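Local coordinates for protein mnemiopsin 1 (Mnemiopsis leidyi, PDB 5VP3) that probably emits light when calcium binds its EF-hand loops, acting as a light-sensitive, calcium-regulated photoprotein of a ctenophore, at residues G175-R179 / P180-H184. Sequence-based numbering, arbitrary orientation. Where two conformers were deposited one is given.
With CD (cadmium ion), chain D; NI (nickel (II) ion), chain F.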
loop_
_atom_site.group_PDB
_atom_site.type_symbol
_atom_site.label_atom_id
_atom_site.label_comp_id
_atom_site.label_asym_id
_atom_site.label_seq_id
_atom_site.Cartn_x
_atom_site.Cartn_y
_atom_site.Cartn_z
ATOM N N GLY A 175 -18.788 -9.699 11.295
ATOM C CA GLY A 175 -17.715 -10.664 11.462
ATOM C C GLY A 175 -16.891 -10.901 10.209
ATOM O O GLY A 175 -16.050 -11.797 10.213
ATOM N N LYS A 176 -17.101 -10.115 9.143
ATOM C CA LYS A 176 -16.309 -10.167 7.918
ATOM C C LYS A 176 -15.948 -8.740 7.509
ATOM O O LYS A 176 -16.699 -7.798 7.775
ATOM C CB LYS A 176 -17.076 -10.825 6.753
ATOM C CG LYS A 176 -17.887 -12.075 7.105
ATOM C CD LYS A 176 -17.031 -13.325 7.082
ATOM C CE LYS A 176 -17.881 -14.562 6.957
ATOM N NZ LYS A 176 -18.570 -14.669 5.649
ATOM N N LEU A 177 -14.809 -8.588 6.831
ATOM C CA LEU A 177 -14.504 -7.348 6.112
ATOM C C LEU A 177 -15.033 -7.475 4.694
ATOM O O LEU A 177 -14.531 -8.282 3.914
ATOM C CB LEU A 177 -13.015 -7.067 6.094
ATOM C CG LEU A 177 -12.360 -6.896 7.431
ATOM C CD1 LEU A 177 -10.851 -6.656 7.211
ATOM C CD2 LEU A 177 -12.982 -5.763 8.195
ATOM N N GLU A 178 -16.089 -6.724 4.387
ATOM C CA GLU A 178 -16.530 -6.563 3.012
ATOM C C GLU A 178 -15.573 -5.592 2.299
ATOM O O GLU A 178 -14.745 -4.937 2.933
ATOM C CB GLU A 178 -17.984 -6.082 3.007
ATOM C CG GLU A 178 -18.980 -7.122 3.583
ATOM C CD GLU A 178 -19.012 -7.257 5.104
ATOM O OE1 GLU A 178 -18.704 -6.277 5.841
ATOM O OE2 GLU A 178 -19.348 -8.385 5.563
ATOM N N ARG A 179 -15.708 -5.481 0.974
ATOM C CA ARG A 179 -14.679 -4.798 0.188
ATOM C C ARG A 179 -14.449 -3.347 0.610
ATOM O O ARG A 179 -13.282 -2.922 0.621
ATOM C CB ARG A 179 -15.008 -4.906 -1.312
ATOM C CG ARG A 179 -14.789 -6.325 -1.881
ATOM C CD ARG A 179 -15.072 -6.478 -3.395
ATOM N NE ARG A 179 -14.814 -7.854 -3.835
ATOM C CZ ARG A 179 -15.707 -8.851 -3.789
ATOM N NH1 ARG A 179 -16.938 -8.637 -3.344
ATOM N NH2 ARG A 179 -15.372 -10.080 -4.180
ATOM N N PRO A 180 -15.468 -2.555 0.970
ATOM C CA PRO A 180 -15.200 -1.184 1.453
ATOM C C PRO A 180 -14.516 -1.138 2.793
ATOM O O PRO A 180 -13.839 -0.156 3.124
ATOM C CB PRO A 180 -16.600 -0.552 1.524
ATOM C CG PRO A 180 -17.479 -1.426 0.656
ATOM C CD PRO A 180 -16.908 -2.810 0.795
ATOM N N GLU A 181 -14.649 -2.170 3.586
ATOM C CA GLU A 181 -14.003 -2.127 4.870
ATOM C C GLU A 181 -12.542 -2.511 4.752
ATOM O O GLU A 181 -11.729 -2.084 5.574
ATOM C CB GLU A 181 -14.731 -3.043 5.844
ATOM C CG GLU A 181 -16.200 -2.640 6.076
ATOM C CD GLU A 181 -16.940 -3.592 6.983
ATOM O OE1 GLU A 181 -16.529 -4.766 6.970
ATOM O OE2 GLU A 181 -17.860 -3.154 7.752
ATOM N N LEU A 182 -12.193 -3.341 3.778
ATOM C CA LEU A 182 -10.779 -3.618 3.599
ATOM C C LEU A 182 -10.107 -2.403 2.962
ATOM O O LEU A 182 -8.978 -2.057 3.326
ATOM C CB LEU A 182 -10.572 -4.880 2.766
ATOM C CG LEU A 182 -9.126 -5.353 2.633
ATOM C CD1 LEU A 182 -8.548 -5.904 3.894
ATOM C CD2 LEU A 182 -8.931 -6.370 1.534
ATOM N N VAL A 183 -10.826 -1.690 2.088
ATOM C CA VAL A 183 -10.308 -0.417 1.600
ATOM C C VAL A 183 -9.992 0.484 2.780
ATOM O O VAL A 183 -8.875 1.011 2.912
ATOM C CB VAL A 183 -11.310 0.250 0.639
ATOM C CG1 VAL A 183 -10.876 1.679 0.292
ATOM C CG2 VAL A 183 -11.433 -0.540 -0.594
ATOM N N HIS A 184 -10.963 0.666 3.666
ATOM C CA HIS A 184 -10.723 1.506 4.829
ATOM C C HIS A 184 -9.435 1.077 5.523
ATOM O O HIS A 184 -8.580 1.908 5.860
ATOM C CB HIS A 184 -11.922 1.441 5.798
ATOM C CG HIS A 184 -11.682 2.123 7.119
ATOM N ND1 HIS A 184 -12.194 3.370 7.422
ATOM C CD2 HIS A 184 -10.974 1.736 8.213
ATOM C CE1 HIS A 184 -11.818 3.717 8.642
ATOM N NE2 HIS A 184 -11.068 2.746 9.142
HETATM CD CD CD D . -18.271 -6.014 7.944
HETATM NI NI NI F . -13.769 4.418 6.654
#
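Glu178 and Glu181 run side by side, pointing the same way, and converge on one cadmium ion: Glu178 OE1 binds it at 2.2 Å and Glu181 OE1 at 2.4 Å. The two oxygens come within 2.9 Å of each other, a closeness that the shared cation would make tolerable, and the carboxylate planes are turned 55° apart. The chains reach the ion differently. Glu178 bends at its second torsion (chi2 77°), curling its carboxylate back to the loop, whereas Glu181 stays extended beyond CG (chi2 177°) and reaches from the first turn of helix 179-190. Lys176 supplies its backbone O as a third ligand, and Asp170 and Thr174 complete the site.

Glu181 OE1 also accepts the Glu178 backbone N-H at 3.3 Å, from above its carboxylate plane, while OE2 is held by Asp172 N; metal and amides together fix the rotation of this buried group. In return, Glu178 O takes two helix amides, Glu181 N at 2.8 Å and Leu182 N at 3.1 Å, the latter nearly in line with the carbonyl bond. Glu178 is thus the N-cap residue. Leu177, which also meets Phe166 and Ala169 of helix 161-169, crosses Leu182 at about a right angle, with its CD1 4.1 Å from Leu182 CD1. Two residues beyond Leu182, His184 ND1 binds a separate nickel ion at 2.0 Å.

A loop backbone carbonyl and a glutamate from the exiting helix, joined on one cation, are characteristic of the helix-loop-helix EF-hand, here occupied by cadmium.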